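Local coordinates for protein sensory box histidine kinase/response regulator (Burkholderia thailandensis, PDB 3MR0) that probably acts as a sensor kinase in a two-component phosphorelay, the part described here being its PAS sensory domain, at residues A[38-42]-A[43-47]; A[122-125]-A[126-129]; A[132-135]-A[136-140]. All coordinates share one frame; numbering follows the deposited sequence.

Contact 1. Residues A[38-42]-A[43-47]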
# COMPACT_ATOMS: atom_id res chain seq x y z
N PHE A 38 8.15 -2.36 6.36
CA PHE A 38 7.70 -2.24 5.00
C PHE A 38 8.50 -3.22 4.15
O PHE A 38 7.94 -3.99 3.39
CB PHE A 38 7.90 -0.81 4.48
CG PHE A 38 7.34 -0.59 3.12
CD1 PHE A 38 6.25 0.23 2.94
CD2 PHE A 38 7.90 -1.22 2.01
CE1 PHE A 38 5.72 0.44 1.68
CE2 PHE A 38 7.37 -1.02 0.74
CZ PHE A 38 6.28 -0.19 0.57
N LYS A 39 9.82 -3.17 4.27
CA LYS A 39 10.65 -4.08 3.48
C LYS A 39 10.24 -5.52 3.73
O LYS A 39 10.18 -6.35 2.80
CB LYS A 39 12.12 -3.89 3.79
CG LYS A 39 12.66 -2.52 3.44
CD LYS A 39 14.16 -2.49 3.70
CE LYS A 39 14.74 -1.11 3.54
NZ LYS A 39 15.99 -1.06 4.33
N LYS A 40 9.96 -5.84 4.98
CA LYS A 40 9.61 -7.20 5.29
C LYS A 40 8.32 -7.60 4.60
O LYS A 40 8.27 -8.65 3.96
CB LYS A 40 9.53 -7.40 6.80
CG LYS A 40 9.07 -8.80 7.19
CD LYS A 40 9.76 -9.90 6.37
CE LYS A 40 11.22 -10.07 6.74
NZ LYS A 40 11.72 -11.42 6.34
N ILE A 41 7.29 -6.77 4.71
CA ILE A 41 6.00 -7.06 4.08
C ILE A 41 6.12 -7.34 2.58
O ILE A 41 5.35 -8.11 2.03
CB ILE A 41 4.97 -5.94 4.35
CG1 ILE A 41 4.53 -5.93 5.82
CG2 ILE A 41 3.74 -6.06 3.44
CD1 ILE A 41 3.73 -4.71 6.19
N MSE A 42 7.10 -6.72 1.92
CA MSE A 42 7.38 -7.02 0.50
C MSE A 42 8.14 -8.35 0.35
O MSE A 42 8.39 -8.82 -0.77
CB MSE A 42 8.16 -5.89 -0.18
CG MSE A 42 7.45 -4.55 -0.20
SE MSE A 42 5.70 -4.61 -1.06
CE MSE A 42 6.28 -5.20 -2.82
N GLY A 43 8.50 -8.94 1.49
CA GLY A 43 9.21 -10.20 1.54
C GLY A 43 10.71 -10.04 1.63
O GLY A 43 11.43 -11.02 1.45
N TYR A 44 11.19 -8.83 1.92
CA TYR A 44 12.63 -8.54 1.90
C TYR A 44 13.20 -8.23 3.27
O TYR A 44 12.62 -7.46 4.03
CB TYR A 44 12.93 -7.35 0.99
CG TYR A 44 12.68 -7.61 -0.49
CD1 TYR A 44 13.71 -7.98 -1.34
CD2 TYR A 44 11.40 -7.47 -1.03
CE1 TYR A 44 13.47 -8.21 -2.68
CE2 TYR A 44 11.15 -7.71 -2.36
CZ TYR A 44 12.19 -8.08 -3.19
OH TYR A 44 11.92 -8.31 -4.52
N GLU A 45 14.34 -8.83 3.59
CA GLU A 45 15.05 -8.45 4.81
C GLU A 45 15.58 -7.02 4.70
O GLU A 45 15.81 -6.51 3.61
CB GLU A 45 16.22 -9.40 5.09
CG GLU A 45 15.81 -10.78 5.53
CD GLU A 45 14.87 -10.79 6.74
OE1 GLU A 45 14.96 -9.89 7.60
OE2 GLU A 45 14.04 -11.72 6.83
N ASP A 46 15.80 -6.40 5.86
CA ASP A 46 16.20 -5.00 5.94
C ASP A 46 17.36 -4.67 5.00
O ASP A 46 17.37 -3.64 4.35
CB ASP A 46 16.55 -4.68 7.41
CG ASP A 46 16.72 -3.19 7.68
OD1 ASP A 46 16.31 -2.35 6.84
OD2 ASP A 46 17.25 -2.87 8.77
N HIS A 47 18.33 -5.57 4.91
CA HIS A 47 19.52 -5.36 4.10
C HIS A 47 19.35 -5.72 2.62
O HIS A 47 20.24 -5.44 1.82
CB HIS A 47 20.69 -6.17 4.66
CG HIS A 47 20.66 -7.63 4.28
ND1 HIS A 47 20.14 -8.60 5.11
CD2 HIS A 47 21.08 -8.27 3.16
CE1 HIS A 47 20.25 -9.78 4.52
NE2 HIS A 47 20.81 -9.60 3.34
O HOH W 1 12.53 -12.70 4.12

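Contact 2. Residues A[122-125]-A[126-129]. With SO4 (sulfate ion), chain C.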
# COMPACT_ATOMS: atom_id res chain seq x y z
N VAL A 122 -2.95 -7.63 4.42
CA VAL A 122 -4.33 -8.06 4.67
C VAL A 122 -4.71 -9.30 3.84
O VAL A 122 -5.89 -9.51 3.55
CB VAL A 122 -5.35 -6.91 4.41
CG1 VAL A 122 -5.12 -5.74 5.37
CG2 VAL A 122 -5.33 -6.47 2.94
N THR A 123 -3.72 -10.11 3.49
CA THR A 123 -3.94 -11.23 2.60
C THR A 123 -4.97 -12.20 3.12
O THR A 123 -5.90 -12.54 2.40
CB THR A 123 -2.62 -11.99 2.28
OG1 THR A 123 -1.67 -11.07 1.74
CG2 THR A 123 -2.87 -13.09 1.25
N ASP A 124 -4.80 -12.63 4.37
CA ASP A 124 -5.68 -13.66 4.97
C ASP A 124 -7.13 -13.26 5.07
O ASP A 124 -8.01 -14.09 4.87
CB ASP A 124 -5.16 -14.11 6.33
CG ASP A 124 -4.06 -15.13 6.21
OD1 ASP A 124 -3.85 -15.61 5.08
OD2 ASP A 124 -3.40 -15.45 7.23
N ARG A 125 -7.40 -12.01 5.41
CA ARG A 125 -8.76 -11.52 5.36
C ARG A 125 -9.30 -11.58 3.95
O ARG A 125 -10.43 -11.99 3.75
CB ARG A 125 -8.89 -10.08 5.88
CG ARG A 125 -10.25 -9.48 5.51
CD ARG A 125 -10.61 -8.28 6.34
NE ARG A 125 -9.53 -7.30 6.36
CZ ARG A 125 -9.36 -6.36 5.44
NH1 ARG A 125 -10.21 -6.25 4.43
NH2 ARG A 125 -8.34 -5.53 5.54
N LYS A 126 -8.49 -11.18 2.96
CA LYS A 126 -8.94 -11.15 1.57
C LYS A 126 -9.21 -12.57 1.03
O LYS A 126 -10.11 -12.76 0.20
CB LYS A 126 -7.98 -10.35 0.67
CG LYS A 126 -7.84 -8.86 1.02
CD LYS A 126 -9.08 -8.07 0.69
CE LYS A 126 -9.46 -8.24 -0.73
NZ LYS A 126 -10.70 -7.44 -1.03
N ARG A 127 -8.43 -13.53 1.52
CA ARG A 127 -8.62 -14.96 1.21
C ARG A 127 -9.98 -15.45 1.68
O ARG A 127 -10.70 -16.12 0.95
CB ARG A 127 -7.51 -15.82 1.86
CG ARG A 127 -6.11 -15.70 1.21
CD ARG A 127 -5.01 -16.25 2.13
NE ARG A 127 -3.73 -16.46 1.42
CZ ARG A 127 -2.53 -16.51 2.00
NH1 ARG A 127 -2.39 -16.36 3.31
NH2 ARG A 127 -1.44 -16.69 1.26
N ASP A 128 -10.32 -15.12 2.93
CA ASP A 128 -11.58 -15.57 3.54
C ASP A 128 -12.83 -14.84 2.97
O ASP A 128 -13.89 -15.44 2.78
CB ASP A 128 -11.50 -15.52 5.08
CG ASP A 128 -10.55 -16.57 5.64
OD1 ASP A 128 -10.23 -17.56 4.93
OD2 ASP A 128 -10.12 -16.43 6.80
N GLU A 129 -12.68 -13.57 2.67
CA GLU A 129 -13.74 -12.84 1.98
C GLU A 129 -14.04 -13.43 0.61
O GLU A 129 -15.20 -13.58 0.24
CB GLU A 129 -13.36 -11.36 1.81
CG GLU A 129 -13.36 -10.57 3.09
CD GLU A 129 -12.88 -9.12 2.88
OE1 GLU A 129 -12.61 -8.74 1.71
OE2 GLU A 129 -12.75 -8.38 3.88
S SO4 C . -6.73 -7.34 8.93
O1 SO4 C . -7.93 -8.16 9.00
O2 SO4 C . -5.55 -8.15 8.67
O3 SO4 C . -6.90 -6.38 7.87
O4 SO4 C . -6.51 -6.62 10.18

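Contact 3. Residues A[132-135]-A[136-140]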
# COMPACT_ATOMS: atom_id res chain seq x y z
N LEU A 132 -15.70 -16.84 1.03
CA LEU A 132 -17.13 -16.65 1.30
C LEU A 132 -17.85 -16.26 0.02
O LEU A 132 -18.89 -16.82 -0.32
CB LEU A 132 -17.34 -15.55 2.35
CG LEU A 132 -18.75 -15.01 2.52
CD1 LEU A 132 -19.65 -16.07 3.15
CD2 LEU A 132 -18.74 -13.74 3.37
N ARG A 133 -17.28 -15.29 -0.67
CA ARG A 133 -17.88 -14.74 -1.87
C ARG A 133 -18.16 -15.85 -2.89
O ARG A 133 -19.23 -15.89 -3.50
CB ARG A 133 -16.95 -13.69 -2.46
CG ARG A 133 -17.59 -12.79 -3.45
CD ARG A 133 -16.53 -11.99 -4.20
NE ARG A 133 -15.55 -12.86 -4.85
CZ ARG A 133 -15.75 -13.48 -6.01
NH1 ARG A 133 -16.90 -13.33 -6.66
NH2 ARG A 133 -14.79 -14.25 -6.53
N VAL A 134 -17.20 -16.76 -3.06
CA VAL A 134 -17.34 -17.89 -3.98
C VAL A 134 -18.41 -18.91 -3.52
O VAL A 134 -19.19 -19.39 -4.32
CB VAL A 134 -15.96 -18.58 -4.26
CG1 VAL A 134 -16.13 -19.96 -4.90
CG2 VAL A 134 -15.03 -17.66 -5.09
N SER A 135 -18.42 -19.23 -2.23
CA SER A 135 -19.47 -20.07 -1.64
C SER A 135 -20.88 -19.55 -1.92
O SER A 135 -21.78 -20.31 -2.22
CB SER A 135 -19.29 -20.17 -0.12
OG SER A 135 -18.31 -21.11 0.22
N ARG A 136 -21.08 -18.25 -1.77
CA ARG A 136 -22.36 -17.61 -2.05
C ARG A 136 -22.76 -17.70 -3.55
O ARG A 136 -23.90 -18.02 -3.86
CB ARG A 136 -22.36 -16.16 -1.53
CG ARG A 136 -22.24 -16.07 -0.01
CD ARG A 136 -21.88 -14.70 0.50
NE ARG A 136 -23.00 -13.77 0.66
CZ ARG A 136 -23.88 -13.79 1.66
NH1 ARG A 136 -23.82 -14.74 2.58
NH2 ARG A 136 -24.83 -12.86 1.74
N GLU A 137 -21.81 -17.43 -4.44
CA GLU A 137 -22.05 -17.55 -5.88
C GLU A 137 -22.51 -18.96 -6.21
O GLU A 137 -23.57 -19.17 -6.80
CB GLU A 137 -20.78 -17.21 -6.66
CG GLU A 137 -20.99 -16.85 -8.11
CD GLU A 137 -19.78 -16.14 -8.73
OE1 GLU A 137 -19.88 -14.93 -9.03
OE2 GLU A 137 -18.72 -16.80 -8.89
N GLU A 138 -21.71 -19.94 -5.80
CA GLU A 138 -22.01 -21.33 -6.09
C GLU A 138 -23.36 -21.80 -5.56
O GLU A 138 -24.01 -22.64 -6.18
CB GLU A 138 -20.89 -22.20 -5.53
CG GLU A 138 -19.61 -22.05 -6.30
CD GLU A 138 -18.40 -22.50 -5.53
OE1 GLU A 138 -18.47 -22.58 -4.28
OE2 GLU A 138 -17.37 -22.77 -6.18
N LEU A 139 -23.79 -21.29 -4.41
CA LEU A 139 -25.08 -21.66 -3.84
C LEU A 139 -26.22 -21.09 -4.68
O LEU A 139 -27.27 -21.71 -4.84
CB LEU A 139 -25.22 -21.16 -2.41
CG LEU A 139 -26.56 -21.51 -1.80
CD1 LEU A 139 -26.74 -23.01 -1.74
CD2 LEU A 139 -26.65 -20.90 -0.44
N ARG A 140 -26.01 -19.90 -5.22
CA ARG A 140 -27.00 -19.30 -6.08
C ARG A 140 -27.10 -19.99 -7.45
O ARG A 140 -28.09 -19.82 -8.16
CB ARG A 140 -26.70 -17.83 -6.25
CG ARG A 140 -26.91 -17.04 -4.98
CD ARG A 140 -26.61 -15.58 -5.21
NE ARG A 140 -27.16 -14.78 -4.12
CZ ARG A 140 -26.44 -14.05 -3.28
NH1 ARG A 140 -25.12 -13.99 -3.40
NH2 ARG A 140 -27.06 -13.37 -2.32

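Contact 1. Residues A[38-42]-A[43-47]
The Tyr-44 ring has the carbonyl oxygen of Lys-39 at one edge, near its plane, whereas the Met-42 carbonyl approaches obliquely, with O 3.3 Å from Tyr-44 CD2. Selenomethionine Met-42 also lays CB 3.7 Å from that CD2, then bends away toward a bound polyether, probably from the crystallisation liquor. Between them Gly-43, with positive phi (94°), is the first residue to leave helical angles, in a Schellman motif: Tyr-44 N bonds to Lys-39 O at 2.8 Å, while Gly-43 N to Lys-40 O is modelled doubtfully short. Lys-39, extended beyond CG, reaches across to Asp-46: NZ meets OD1 of Asp-46 at 2.8 Å in a salt bridge and a lone pair of the Asp-46 carbonyl O at 2.9 Å. Asp-51 and the Leu-49 carbonyl bind the same NZ, so a largely buried charge is well satisfied. Lys-40, bent at chi2 and chi3, lies alongside Glu-45 in a salt bridge also modelled doubtfully short. This is the C-terminal part of helix 36-41 in the PAS fold, before strand 52-53: Phe-38 and Ile-41 rest on Ile-119 of strand 112-121, and the Met-42 backbone bonds to Arg-91, between strands 82-89 and 95-106.

Contact 2. Residues A[122-125]-A[126-129]
Sulfate O3 is gripped by two N-H groups of Arg-125, whose guanidinium also meets Glu-129 one helical turn on. NH2 of Arg-125 reaches O3 at 2.9 Å, and its NE divides between O3 and O1 of the ion, so the anion lies against one edge of the guanidinium. At another part of the edge, also in plane, Glu-129 OE2 faces NH1 of Arg-125 in an almost straight (173°) but weak bond of 3.4 Å. The carboxylate plane is turned 49° from the guanidinium. In Arg-125, CG anti to N (chi1 166°) lays the aliphatic part beside Glu-129, with CG 3.2 Å from OE2; the bend at chi3 then turns the guanidinium toward the sulfate. The other oxygen of Glu-129, OE1, lies 3.6 Å from Lys-126 NZ, making a three-residue salt-bridge network; Lys-126 also forms a cation-pi contact with Trp-97, and Arg-125 NH2 a salt bridge with Glu-85. Around the helix, in the conformer of Arg-127 given here, one of two, the methyl of Thr-123 sits over the centre of one face of the guanidinium, CG2 standing 3.4 Å above its plane. Asp-124 OD1 comes to that group's edge in a salt bridge, but the modelled spacing is doubtfully short. Thr-123 OG1 bonds back to Asp-121 and to the Trp-97 amide, as expected for the Asp-Val-Thr version of the DIT triplet that ends many PAS cores. The chemistry is therefore split: a buried hydroxyl ties the helix start to the sheet, while on the outer surface carboxylates and a sulfate, probably from the crystallisation liquor, gather on the edge of Arg-125 and probably offset its positive charge.

Contact 3. Residues A[132-135]-A[136-140]
Leu-132 and Arg-136 run side by side, pointing the same way, one turn apart on the C-terminal alpha-helix that leaves the PAS core. Leu-132 CD1 packs 3.7 Å from Arg-136 CD, an apolar touch on the aliphatic part of the arginine, whose guanidinium stands obliquely to that methyl. The arginine is bent at chi3 (83°), so its charged end turns off after the aliphatic part has run along the leucine. Arg-133 and Glu-137 likewise lie side by side, pointing the same way, but their flat groups are nearly perpendicular, with planes 83° apart. NH1 of Arg-133 stays 4.1 Å from Glu-137 OE1, beyond a salt bridge, and Glu-137 has a second conformer; the firmer partner of this arginine is Asp-130, one turn back. Val-134 and Glu-138 instead cross at a slant. Here the glutamate, extended beyond CG, brings OE2 to within 3.3 Å of Val-134 CG1, the branch that lies anti to the valine N. All of this decorates a helix far out on the surface, consistent with a linker to another part of the protein, probably its kinase region. Beneath the last pair, Glu-138 N donates to Val-134 O at 3.0 Å, with a nearly straight N-H...O angle of 175°.

The three contacts come in series along the chain. Contact 1 lies on helix 36-41 and the loop after it, whereas contacts 2 and 3 are separated by two residues and share helix 123-140, their centres about 16 Å apart. Contacts 1 and 2 have centres about 20 Å apart and do not touch, but strand 112-121 connects their surroundings: it packs against helix 36-41 and then leads into the start of helix 123-140. Contact 3 lies about 35 Å, centre to centre, from contact 1, well off the sheet. The series thus runs from helix 36-41 in the PAS core, through the core's junction with the C-terminal helix, to that helix's far end, a layout consistent with signal output toward the kinase.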